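Local structure of arginase (Glaciozyma antarctica, 5YNL) at residues Lys264-Ala269 against Gly311-Glu316; Asn322-Leu327 against Arg354-Glu359; Cys173-Asp178 against Met268-Val273. The protein is a cold-adapted arginase that probably hydrolyses L-arginine to L-ornithine and urea. One frame throughout, in Å; residues are numbered along the deposited sequence.

In the fold
All three contacts lie on one face of the eight-stranded parallel sheet of the arginase fold. Interaction 3 seats the C-terminal end of helix 254-273 on strand 173-177. Interaction 1 joins the same helix to helix 308-320, and interaction 2 sets the end of helix 345-356 against strand 324-330. Centres 1 and 3 are about 9 Å apart and share M268 and A269; 1 and 2 are about 13 Å apart, 2 and 3 about 15 Å. Interaction 3 opens first, at 173-178, and closes on the helix where interaction 1 begins; interaction 1 closes before interaction 2 opens. Helix 308-320 also touches helix 345-356, so the three helices lie side by side over the sheet, joining sequence-distant parts.

Interaction 1 (Lys264-Ala269 against Gly311-Glu316); sequences KVVEMA and GHYICE
V266 touches Y313 and I314 with one methyl, CG2. CG2 lies 4.1 Å from CE2 of Y313, at the ring edge and near the ring plane, so the methyl abuts the rim of the ring. The same V266 CG2 is 4.1 Å from CG1 of I314, the methylene in the middle of the isoleucine's longer branch. A lesser contact comes from V266 CB, 4.2 Å from CE2 of Y313. Y313 reaches across because its CG stands opposite the backbone N (chi1 180°), which carries the ring out from its own helix to the valine. Each helix is a connector in the arginase alpha/beta fold: helix 254-273 runs between strands 250-253 and 281-286, and helix 308-320 between 281-286 and 324-330. They pack as neighbours on one face of the sheet, V266 and I314 having the nearest CA atoms at 6.7 Å. Further out, I262, one turn before V266, touches both Y313 and I314 and extends the apolar seam along the helix. Beneath the seam A269 and I314 both rest on I231 of strand 228-233, while C315 turns to L352 and A356 of helix 345-356.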
ATOM      1  N   LYS A 264       6.177   3.484 -18.802  1.00 32.21           N
ATOM      2  CA  LYS A 264       6.937   2.262 -18.934  1.00 35.00           C
ATOM      3  C   LYS A 264       7.277   1.635 -17.569  1.00 34.07           C
ATOM      4  O   LYS A 264       7.308   0.415 -17.417  1.00 33.78           O
ATOM      5  CB  LYS A 264       8.190   2.530 -19.758  1.00 36.68           C
ATOM      6  CG  LYS A 264       8.871   1.270 -20.184  1.00 37.70           C
ATOM      7  CD  LYS A 264       7.858   0.183 -20.693  1.00 37.60           C
ATOM      8  CE  LYS A 264       8.586  -0.872 -21.529  1.00 37.66           C
ATOM      9  NZ  LYS A 264       9.215  -0.264 -22.766  1.00 37.87           N
ATOM     10  N   VAL A 265       7.501   2.467 -16.567  1.00 29.15           N
ATOM     11  CA  VAL A 265       7.856   1.948 -15.263  1.00 24.47           C
ATOM     12  C   VAL A 265       6.736   1.089 -14.681  1.00 22.31           C
ATOM     13  O   VAL A 265       6.995   0.001 -14.138  1.00 21.32           O
ATOM     14  CB  VAL A 265       8.251   3.061 -14.278  1.00 21.68           C
ATOM     15  CG1 VAL A 265       8.135   2.573 -12.827  1.00 18.55           C
ATOM     16  CG2 VAL A 265       9.671   3.537 -14.560  1.00 23.66           C
ATOM     17  N   VAL A 266       5.498   1.553 -14.794  1.00 21.65           N
ATOM     18  CA  VAL A 266       4.401   0.787 -14.233  1.00 20.54           C
ATOM     19  C   VAL A 266       4.205  -0.520 -14.997  1.00 23.22           C
ATOM     20  O   VAL A 266       3.902  -1.546 -14.414  1.00 22.39           O
ATOM     21  CB  VAL A 266       3.077   1.580 -14.212  1.00 20.02           C
ATOM     22  CG1 VAL A 266       1.937   0.674 -13.731  1.00 20.04           C
ATOM     23  CG2 VAL A 266       3.238   2.780 -13.312  1.00 17.18           C
ATOM     24  N   GLU A 267       4.394  -0.488 -16.301  1.00 26.61           N
ATOM     25  CA  GLU A 267       4.257  -1.721 -17.065  0.59 29.34           C
ATOM     26  C   GLU A 267       5.353  -2.740 -16.729  1.00 28.04           C
ATOM     27  O   GLU A 267       5.071  -3.934 -16.646  1.00 27.93           O
ATOM     28  CB  GLU A 267       4.190  -1.464 -18.578  0.59 32.40           C
ATOM     29  CG  GLU A 267       2.970  -0.653 -19.000  0.59 30.60           C
ATOM     30  CD  GLU A 267       1.633  -1.230 -18.513  0.59 29.33           C
ATOM     31  OE1 GLU A 267       1.091  -0.759 -17.473  0.59 27.77           O
ATOM     32  OE2 GLU A 267       1.106  -2.147 -19.189  0.59 29.85           O
ATOM     33  N   MET A 268       6.582  -2.278 -16.522  1.00 43.75           N
ATOM     34  CA  MET A 268       7.679  -3.170 -16.144  1.00 41.33           C
ATOM     35  C   MET A 268       7.452  -3.735 -14.738  1.00 37.12           C
ATOM     36  O   MET A 268       7.813  -4.883 -14.442  1.00 35.96           O
ATOM     37  CB  MET A 268       9.015  -2.415 -16.195  1.00 41.50           C
ATOM     38  CG  MET A 268       9.541  -2.177 -17.607  1.00 45.56           C
ATOM     39  SD  MET A 268      11.005  -1.119 -17.668  1.00 46.40           S
ATOM     40  CE  MET A 268      12.255  -2.139 -16.903  1.00 43.40           C
ATOM     41  N   ALA A 269       6.839  -2.921 -13.878  1.00 36.93           N
ATOM     42  CA  ALA A 269       6.552  -3.324 -12.512  1.00 33.51           C
ATOM     43  C   ALA A 269       5.508  -4.393 -12.560  1.00 34.29           C
ATOM     44  O   ALA A 269       5.673  -5.446 -11.944  1.00 33.28           O
ATOM     45  CB  ALA A 269       6.080  -2.158 -11.686  1.00 31.47           C
ATOM     46  N   GLY A 311       1.621   9.934  -9.558  1.00 33.44           N
ATOM     47  CA  GLY A 311       0.982   9.168  -8.494  1.00 33.18           C
ATOM     48  C   GLY A 311      -0.417   8.743  -8.938  1.00 33.00           C
ATOM     49  O   GLY A 311      -0.904   7.642  -8.627  1.00 32.86           O
ATOM     50  N   HIS A 312      -1.065   9.625  -9.692  1.00 37.27           N
ATOM     51  CA  HIS A 312      -2.381   9.337 -10.230  1.00 38.00           C
ATOM     52  C   HIS A 312      -2.354   8.241 -11.300  1.00 37.51           C
ATOM     53  O   HIS A 312      -3.160   7.307 -11.259  1.00 38.37           O
ATOM     54  CB  HIS A 312      -2.978  10.589 -10.831  1.00 39.52           C
ATOM     55  CG  HIS A 312      -4.412  10.437 -11.193  1.00 40.89           C
ATOM     56  ND1 HIS A 312      -5.420  10.971 -10.432  1.00 42.53           N
ATOM     57  CD2 HIS A 312      -5.001   9.804 -12.233  1.00 41.20           C
ATOM     58  CE1 HIS A 312      -6.588  10.670 -10.991  1.00 43.79           C
ATOM     59  NE2 HIS A 312      -6.357   9.964 -12.078  1.00 43.01           N
ATOM     60  N   TYR A 313      -1.454   8.378 -12.276  1.00 21.88           N
ATOM     61  CA  TYR A 313      -1.290   7.350 -13.300  1.00 23.25           C
ATOM     62  C   TYR A 313      -1.027   5.961 -12.694  1.00 23.93           C
ATOM     63  O   TYR A 313      -1.539   4.965 -13.188  1.00 26.37           O
ATOM     64  CB  TYR A 313      -0.210   7.711 -14.330  1.00 23.98           C
ATOM     65  CG  TYR A 313      -0.063   6.628 -15.372  1.00 27.01           C
ATOM     66  CD1 TYR A 313      -0.898   6.587 -16.472  1.00 28.96           C
ATOM     67  CD2 TYR A 313       0.884   5.614 -15.230  1.00 28.34           C
ATOM     68  CE1 TYR A 313      -0.797   5.587 -17.417  1.00 32.19           C
ATOM     69  CE2 TYR A 313       0.993   4.591 -16.184  1.00 31.95           C
ATOM     70  CZ  TYR A 313       0.142   4.595 -17.270  1.00 33.68           C
ATOM     71  OH  TYR A 313       0.228   3.603 -18.211  1.00 36.39           O
ATOM     72  N   ILE A 314      -0.231   5.885 -11.637  1.00 21.08           N
ATOM     73  CA  ILE A 314      -0.011   4.594 -10.991  1.00 21.16           C
ATOM     74  C   ILE A 314      -1.362   3.993 -10.570  1.00 22.31           C
ATOM     75  O   ILE A 314      -1.626   2.790 -10.796  1.00 24.34           O
ATOM     76  CB  ILE A 314       0.915   4.703  -9.750  1.00 19.78           C
ATOM     77  CG1 ILE A 314       2.301   5.230 -10.147  1.00 19.64           C
ATOM     78  CG2 ILE A 314       1.053   3.371  -9.040  1.00 19.87           C
ATOM     79  CD1 ILE A 314       3.339   5.197  -8.969  1.00 19.40           C
ATOM     80  N   CYS A 315      -2.213   4.825  -9.968  1.00 29.49           N
ATOM     81  CA  CYS A 315      -3.505   4.365  -9.479  1.00 31.24           C
ATOM     82  C   CYS A 315      -4.435   4.021 -10.621  1.00 34.12           C
ATOM     83  O   CYS A 315      -5.170   3.042 -10.540  1.00 37.10           O
ATOM     84  CB  CYS A 315      -4.146   5.414  -8.542  1.00 30.42           C
ATOM     85  SG  CYS A 315      -3.227   5.590  -6.972  1.00 29.45           S
ATOM     86  N   GLU A 316      -4.381   4.799 -11.699  1.00 27.74           N
ATOM     87  CA  GLU A 316      -5.218   4.517 -12.856  1.00 30.92           C
ATOM     88  C   GLU A 316      -4.753   3.221 -13.513  1.00 33.68           C
ATOM     89  O   GLU A 316      -5.554   2.322 -13.767  1.00 36.76           O
ATOM     90  CB  GLU A 316      -5.169   5.672 -13.862  1.00 29.88           C
ATOM     91  CG  GLU A 316      -6.469   5.890 -14.624  1.00 31.96           C
ATOM     92  CD  GLU A 316      -6.579   7.292 -15.247  1.00 30.09           C
ATOM     93  OE1 GLU A 316      -5.665   8.143 -15.019  1.00 28.01           O
ATOM     94  OE2 GLU A 316      -7.585   7.545 -15.985  1.00 31.46           O
TER

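Interaction 2 (Asn322-Leu327 against Arg354-Glu359); sequences NLLVSL and RCALGE
L327 meets A356 and L357 with the fork at the end of its side chain. From CB, CG is carried opposite the backbone N (chi1 169°), a trajectory that sends the chain off the strand toward the end of helix 345-356. CB and CG serve as a stalk, and the two methyls make the contact. CD1 grazes the methyl of the alanine, 4.2 Å from CB of A356. CD2 makes the closer approach, 3.7 Å from that same A356 CB, and also lies 4.1 Å from CD1 of L357. L324, earlier on the strand, meets the same alanine differently: its CD2 is 3.4 Å from A356 O, a methyl against a carbonyl oxygen, and 4.2 Å from A356 CB. The helix finishes in a Schellman motif at G358, whose positive phi (121°) turns the chain; E359 N bonds R354 O at 2.9 Å and G358 N bonds C355 O. The contact thus joins strand 324-330 to the helix that follows it in the arginase fold. Around it, L324 also packs on I318 of helix 308-320 and on L147 of the adjacent strand 147-152, which L357 touches as well, while W95 NE1 donates to L357 O. Across the two segments the side chains offer each other only carbon, so the fit rests on shape and on the exclusion of water, with the small alanine allowing the helix end to come close to the leucines.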
ATOM      1  N   ASN A 322      -8.071  -4.379 -13.382  1.00 42.77           N
ATOM      2  CA  ASN A 322      -9.094  -5.083 -12.585  1.00 43.61           C
ATOM      3  C   ASN A 322      -8.551  -6.046 -11.517  1.00 43.85           C
ATOM      4  O   ASN A 322      -9.321  -6.776 -10.896  1.00 44.35           O
ATOM      5  CB  ASN A 322     -10.131  -5.802 -13.473  1.00 43.23           C
ATOM      6  CG  ASN A 322     -11.012  -4.844 -14.233  1.00 43.04           C
ATOM      7  OD1 ASN A 322     -11.506  -3.860 -13.671  1.00 43.89           O
ATOM      8  ND2 ASN A 322     -11.219  -5.121 -15.525  1.00 42.05           N
ATOM      9  N   LEU A 323      -7.236  -6.029 -11.293  1.00 30.73           N
ATOM     10  CA  LEU A 323      -6.604  -6.983 -10.369  1.00 30.11           C
ATOM     11  C   LEU A 323      -6.513  -6.467  -8.923  1.00 29.58           C
ATOM     12  O   LEU A 323      -6.195  -7.221  -8.001  1.00 29.42           O
ATOM     13  CB  LEU A 323      -5.220  -7.397 -10.884  1.00 28.98           C
ATOM     14  CG  LEU A 323      -5.202  -7.938 -12.328  1.00 29.71           C
ATOM     15  CD1 LEU A 323      -3.805  -7.856 -12.941  1.00 29.03           C
ATOM     16  CD2 LEU A 323      -5.717  -9.365 -12.395  1.00 31.08           C
ATOM     17  N   LEU A 324      -6.795  -5.183  -8.717  1.00 31.52           N
ATOM     18  CA  LEU A 324      -6.623  -4.587  -7.390  1.00 31.07           C
ATOM     19  C   LEU A 324      -7.628  -5.119  -6.339  1.00 33.17           C
ATOM     20  O   LEU A 324      -8.840  -5.065  -6.538  1.00 35.12           O
ATOM     21  CB  LEU A 324      -6.724  -3.068  -7.497  1.00 31.05           C
ATOM     22  CG  LEU A 324      -6.549  -2.266  -6.207  1.00 31.04           C
ATOM     23  CD1 LEU A 324      -5.059  -2.140  -5.861  1.00 27.20           C
ATOM     24  CD2 LEU A 324      -7.207  -0.882  -6.365  1.00 32.01           C
ATOM     25  N   VAL A 325      -7.119  -5.623  -5.221  1.00 37.34           N
ATOM     26  CA  VAL A 325      -7.999  -6.011  -4.124  1.00 39.43           C
ATOM     27  C   VAL A 325      -7.758  -5.176  -2.866  1.00 40.21           C
ATOM     28  O   VAL A 325      -8.656  -5.026  -2.045  1.00 42.29           O
ATOM     29  CB  VAL A 325      -7.870  -7.500  -3.774  1.00 39.29           C
ATOM     30  CG1 VAL A 325      -8.370  -8.374  -4.933  1.00 39.47           C
ATOM     31  CG2 VAL A 325      -6.417  -7.837  -3.419  1.00 37.16           C
ATOM     32  N   SER A 326      -6.558  -4.619  -2.727  1.00 40.21           N
ATOM     33  CA  SER A 326      -6.230  -3.800  -1.564  0.78 41.39           C
ATOM     34  C   SER A 326      -5.427  -2.569  -1.908  1.00 39.97           C
ATOM     35  O   SER A 326      -4.488  -2.623  -2.714  1.00 36.04           O
ATOM     36  CB  SER A 326      -5.471  -4.600  -0.514  0.78 40.99           C
ATOM     37  OG  SER A 326      -6.368  -5.290   0.320  0.78 43.19           O
ATOM     38  N   LEU A 327      -5.805  -1.470  -1.266  1.00 35.52           N
ATOM     39  CA  LEU A 327      -5.201  -0.165  -1.466  1.00 31.24           C
ATOM     40  C   LEU A 327      -4.884   0.458  -0.112  1.00 32.67           C
ATOM     41  O   LEU A 327      -5.795   0.624   0.727  1.00 34.45           O
ATOM     42  CB  LEU A 327      -6.201   0.741  -2.190  1.00 29.60           C
ATOM     43  CG  LEU A 327      -5.889   2.236  -2.287  1.00 26.54           C
ATOM     44  CD1 LEU A 327      -4.633   2.457  -3.130  1.00 23.52           C
ATOM     45  CD2 LEU A 327      -7.076   2.952  -2.867  1.00 26.37           C
ATOM     46  N   ARG A 354     -10.305   7.531  -5.489  1.00 34.31           N
ATOM     47  CA  ARG A 354     -11.344   7.482  -6.523  0.62 38.44           C
ATOM     48  C   ARG A 354     -10.804   6.802  -7.758  1.00 41.15           C
ATOM     49  O   ARG A 354     -11.454   5.949  -8.351  1.00 42.16           O
ATOM     50  CB  ARG A 354     -11.816   8.890  -6.904  0.62 42.99           C
ATOM     51  CG  ARG A 354     -12.492   9.654  -5.774  0.62 41.42           C
ATOM     52  CD  ARG A 354     -13.326  10.817  -6.308  0.62 44.10           C
ATOM     53  NE  ARG A 354     -12.564  11.774  -7.114  0.62 47.97           N
ATOM     54  CZ  ARG A 354     -11.957  12.861  -6.634  0.62 49.96           C
ATOM     55  NH1 ARG A 354     -11.998  13.139  -5.338  0.62 49.20           N
ATOM     56  NH2 ARG A 354     -11.296  13.666  -7.449  0.62 52.06           N
ATOM     57  N   CYS A 355      -9.600   7.206  -8.110  1.00 47.35           N
ATOM     58  CA  CYS A 355      -8.895   6.765  -9.270  1.00 50.45           C
ATOM     59  C   CYS A 355      -8.582   5.279  -9.200  1.00 45.85           C
ATOM     60  O   CYS A 355      -8.810   4.524 -10.153  1.00 50.50           O
ATOM     61  CB  CYS A 355      -7.590   7.537  -9.289  1.00 47.35           C
ATOM     62  SG  CYS A 355      -6.829   7.484 -10.838  1.00 47.01           S
ATOM     63  N   ALA A 356      -8.053   4.863  -8.055  1.00 36.48           N
ATOM     64  CA  ALA A 356      -7.656   3.482  -7.864  1.00 32.47           C
ATOM     65  C   ALA A 356      -8.874   2.586  -7.940  1.00 35.81           C
ATOM     66  O   ALA A 356      -8.759   1.427  -8.343  1.00 37.21           O
ATOM     67  CB  ALA A 356      -6.933   3.292  -6.521  1.00 25.30           C
ATOM     68  N   LEU A 357     -10.023   3.126  -7.545  1.00 38.18           N
ATOM     69  CA  LEU A 357     -11.256   2.358  -7.461  1.00 39.02           C
ATOM     70  C   LEU A 357     -12.025   2.341  -8.789  1.00 45.44           C
ATOM     71  O   LEU A 357     -13.008   1.613  -8.933  1.00 45.53           O
ATOM     72  CB  LEU A 357     -12.160   2.857  -6.308  1.00 35.53           C
ATOM     73  CG  LEU A 357     -12.053   1.989  -5.050  1.00 32.03           C
ATOM     74  CD1 LEU A 357     -10.627   1.967  -4.577  1.00 29.99           C
ATOM     75  CD2 LEU A 357     -12.968   2.452  -3.911  1.00 33.90           C
ATOM     76  N   GLY A 358     -11.584   3.124  -9.763  1.00 42.22           N
ATOM     77  CA  GLY A 358     -12.216   3.058 -11.064  1.00 46.65           C
ATOM     78  C   GLY A 358     -12.826   4.331 -11.613  1.00 47.61           C
ATOM     79  O   GLY A 358     -13.672   4.274 -12.517  1.00 47.68           O
ATOM     80  N   GLU A 359     -12.417   5.478 -11.076  1.00 59.94           N
ATOM     81  CA  GLU A 359     -12.728   6.745 -11.727  1.00 60.71           C
ATOM     82  C   GLU A 359     -11.758   6.858 -12.903  1.00 62.42           C
ATOM     83  O   GLU A 359     -10.550   7.005 -12.703  1.00 63.16           O
ATOM     84  CB  GLU A 359     -12.566   7.926 -10.764  1.00 59.93           C
TER

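Interaction 3 (Cys173-Asp178 against Met268-Val273); sequences CLIWVD and MALDHV
C173 and V273 make the closer of two apolar contacts, an approach of sulfur to methyl: C173 SG lies 3.6 Å from V273 CG2. The beta carbons meet too, C173 CB being 3.7 Å from V273 CB, so the cysteine and valine lie against each other close to the backbones, whose CA atoms are 6.0 Å apart. SG points between N and the carbonyl carbon of its own residue (chi1 67°), which turns it to the valine methyl. The second contact is purely aliphatic: I175 CD1 reaches L270 CD2 at 4.0 Å, the two side chains crossing at about a right angle. Hydrogen bonding stays within each partner and its surroundings. V273 N bonds A269 O at 3.2 Å in the last helical turn, V273 O accepts from R227 NH2, and D271 forms a salt bridge with R277. Strand 173-177 runs on to D178, which begins a DAHAD sequence that in related arginases supplies manganese ligands. The strand lies between 281-286 and 228-233, and I175 touches L283 of one and V229 and I231 of the other; helix 254-273 passes over these strands as the crossover from 250-253 back to 281-286.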
ATOM      1  N   CYS A 173       0.218  -9.934  -5.347  1.00 37.19           N
ATOM      2  CA  CYS A 173       1.521  -9.304  -5.472  1.00 36.14           C
ATOM      3  C   CYS A 173       1.463  -7.922  -4.817  1.00 34.09           C
ATOM      4  O   CYS A 173       0.371  -7.424  -4.542  1.00 33.28           O
ATOM      5  CB  CYS A 173       1.914  -9.198  -6.941  1.00 35.41           C
ATOM      6  SG  CYS A 173       0.906  -8.082  -7.891  1.00 32.84           S
ATOM      7  N   LEU A 174       2.610  -7.295  -4.561  1.00 31.17           N
ATOM      8  CA  LEU A 174       2.599  -6.048  -3.806  1.00 29.77           C
ATOM      9  C   LEU A 174       3.344  -4.944  -4.527  1.00 28.05           C
ATOM     10  O   LEU A 174       4.536  -5.097  -4.866  1.00 28.46           O
ATOM     11  CB  LEU A 174       3.204  -6.259  -2.418  1.00 31.36           C
ATOM     12  CG  LEU A 174       3.509  -5.069  -1.482  1.00 31.56           C
ATOM     13  CD1 LEU A 174       2.276  -4.216  -1.197  1.00 31.96           C
ATOM     14  CD2 LEU A 174       4.122  -5.570  -0.167  1.00 33.80           C
ATOM     15  N   ILE A 175       2.656  -3.827  -4.762  1.00 26.79           N
ATOM     16  CA  ILE A 175       3.307  -2.678  -5.385  1.00 25.91           C
ATOM     17  C   ILE A 175       3.437  -1.595  -4.332  1.00 27.30           C
ATOM     18  O   ILE A 175       2.445  -1.118  -3.770  1.00 27.85           O
ATOM     19  CB  ILE A 175       2.523  -2.174  -6.598  1.00 23.82           C
ATOM     20  CG1 ILE A 175       2.485  -3.273  -7.654  1.00 24.06           C
ATOM     21  CG2 ILE A 175       3.167  -0.896  -7.210  1.00 22.32           C
ATOM     22  CD1 ILE A 175       1.734  -2.861  -8.868  1.00 22.69           C
ATOM     23  N   TRP A 176       4.670  -1.227  -4.040  1.00 25.59           N
ATOM     24  CA  TRP A 176       4.930  -0.413  -2.879  1.00 27.67           C
ATOM     25  C   TRP A 176       5.417   0.928  -3.413  1.00 25.52           C
ATOM     26  O   TRP A 176       6.448   1.001  -4.098  1.00 23.26           O
ATOM     27  CB  TRP A 176       5.999  -1.104  -2.048  1.00 29.54           C
ATOM     28  CG  TRP A 176       6.327  -0.488  -0.740  1.00 33.17           C
ATOM     29  CD1 TRP A 176       7.086   0.634  -0.515  1.00 33.60           C
ATOM     30  CD2 TRP A 176       5.988  -1.007   0.547  1.00 36.64           C
ATOM     31  NE1 TRP A 176       7.201   0.856   0.841  1.00 38.12           N
ATOM     32  CE2 TRP A 176       6.537  -0.135   1.511  1.00 40.14           C
ATOM     33  CE3 TRP A 176       5.251  -2.109   0.976  1.00 36.76           C
ATOM     34  CZ2 TRP A 176       6.359  -0.336   2.885  1.00 44.50           C
ATOM     35  CZ3 TRP A 176       5.080  -2.308   2.329  1.00 40.20           C
ATOM     36  CH2 TRP A 176       5.633  -1.431   3.269  1.00 44.30           C
ATOM     37  N   VAL A 177       4.656   1.981  -3.138  1.00 26.45           N
ATOM     38  CA  VAL A 177       4.996   3.308  -3.628  1.00 23.07           C
ATOM     39  C   VAL A 177       5.434   4.193  -2.457  1.00 24.50           C
ATOM     40  O   VAL A 177       4.641   4.519  -1.557  1.00 27.59           O
ATOM     41  CB  VAL A 177       3.819   3.935  -4.392  1.00 20.58           C
ATOM     42  CG1 VAL A 177       4.204   5.339  -4.921  1.00 18.07           C
ATOM     43  CG2 VAL A 177       3.375   3.011  -5.553  1.00 20.47           C
ATOM     44  N   ASP A 178       6.714   4.572  -2.463  1.00 26.65           N
ATOM     45  CA  ASP A 178       7.329   5.208  -1.296  1.00 28.89           C
ATOM     46  C   ASP A 178       8.705   5.704  -1.688  1.00 28.00           C
ATOM     47  O   ASP A 178       9.329   5.172  -2.616  1.00 27.09           O
ATOM     48  CB  ASP A 178       7.451   4.190  -0.142  1.00 34.34           C
ATOM     49  CG  ASP A 178       7.617   4.849   1.228  1.00 39.21           C
ATOM     50  OD1 ASP A 178       8.546   5.669   1.383  1.00 37.61           O
ATOM     51  OD2 ASP A 178       6.829   4.548   2.151  1.00 45.04           O
ATOM     52  N   MET A 268       6.582  -2.278 -16.522  1.00 43.75           N
ATOM     53  CA  MET A 268       7.679  -3.170 -16.144  1.00 41.33           C
ATOM     54  C   MET A 268       7.452  -3.735 -14.738  1.00 37.12           C
ATOM     55  O   MET A 268       7.813  -4.883 -14.442  1.00 35.96           O
ATOM     56  CB  MET A 268       9.015  -2.415 -16.195  1.00 41.50           C
ATOM     57  CG  MET A 268       9.541  -2.177 -17.607  1.00 45.56           C
ATOM     58  SD  MET A 268      11.005  -1.119 -17.668  1.00 46.40           S
ATOM     59  CE  MET A 268      12.255  -2.139 -16.903  1.00 43.40           C
ATOM     60  N   ALA A 269       6.839  -2.921 -13.878  1.00 36.93           N
ATOM     61  CA  ALA A 269       6.552  -3.324 -12.512  1.00 33.51           C
ATOM     62  C   ALA A 269       5.508  -4.393 -12.560  1.00 34.29           C
ATOM     63  O   ALA A 269       5.673  -5.446 -11.944  1.00 33.28           O
ATOM     64  CB  ALA A 269       6.080  -2.158 -11.686  1.00 31.47           C
ATOM     65  N   LEU A 270       4.430  -4.147 -13.298  1.00 26.67           N
ATOM     66  CA  LEU A 270       3.412  -5.204 -13.517  1.00 28.22           C
ATOM     67  C   LEU A 270       3.999  -6.464 -14.142  1.00 29.61           C
ATOM     68  O   LEU A 270       3.703  -7.580 -13.693  1.00 29.71           O
ATOM     69  CB  LEU A 270       2.219  -4.685 -14.340  1.00 30.50           C
ATOM     70  CG  LEU A 270       1.305  -3.712 -13.581  1.00 29.11           C
ATOM     71  CD1 LEU A 270       0.245  -3.115 -14.513  1.00 31.74           C
ATOM     72  CD2 LEU A 270       0.632  -4.424 -12.407  1.00 28.05           C
ATOM     73  N   ASP A 271       4.845  -6.312 -15.156  1.00 31.26           N
ATOM     74  CA  ASP A 271       5.435  -7.514 -15.753  1.00 32.43           C
ATOM     75  C   ASP A 271       6.363  -8.255 -14.804  1.00 31.41           C
ATOM     76  O   ASP A 271       6.586  -9.429 -14.980  1.00 33.96           O
ATOM     77  CB  ASP A 271       6.168  -7.219 -17.072  1.00 34.23           C
ATOM     78  CG  ASP A 271       5.259  -6.627 -18.109  1.00 37.40           C
ATOM     79  OD1 ASP A 271       4.023  -6.681 -17.924  1.00 38.12           O
ATOM     80  OD2 ASP A 271       5.778  -6.095 -19.110  1.00 39.49           O
ATOM     81  N   HIS A 272       6.918  -7.582 -13.806  1.00 36.26           N
ATOM     82  CA  HIS A 272       7.801  -8.315 -12.908  1.00 37.45           C
ATOM     83  C   HIS A 272       7.007  -9.129 -11.888  1.00 38.04           C
ATOM     84  O   HIS A 272       7.273 -10.313 -11.715  1.00 40.67           O
ATOM     85  CB  HIS A 272       8.809  -7.405 -12.210  1.00 36.55           C
ATOM     86  CG  HIS A 272       9.782  -8.143 -11.349  1.00 38.86           C
ATOM     87  ND1 HIS A 272      10.757  -8.970 -11.867  1.00 41.77           N
ATOM     88  CD2 HIS A 272       9.919  -8.202 -10.003  1.00 39.11           C
ATOM     89  CE1 HIS A 272      11.465  -9.489 -10.881  1.00 43.74           C
ATOM     90  NE2 HIS A 272      10.976  -9.041  -9.737  1.00 42.15           N
ATOM     91  N   VAL A 273       6.018  -8.519 -11.227  1.00 30.25           N
ATOM     92  CA  VAL A 273       5.316  -9.247 -10.172  1.00 31.01           C
ATOM     93  C   VAL A 273       4.067  -9.961 -10.682  1.00 31.65           C
ATOM     94  O   VAL A 273       3.542 -10.857 -10.024  1.00 33.08           O
ATOM     95  CB  VAL A 273       4.968  -8.352  -8.938  1.00 29.16           C
ATOM     96  CG1 VAL A 273       6.237  -7.861  -8.259  1.00 29.32           C
ATOM     97  CG2 VAL A 273       4.072  -7.176  -9.353  1.00 26.64           C
TER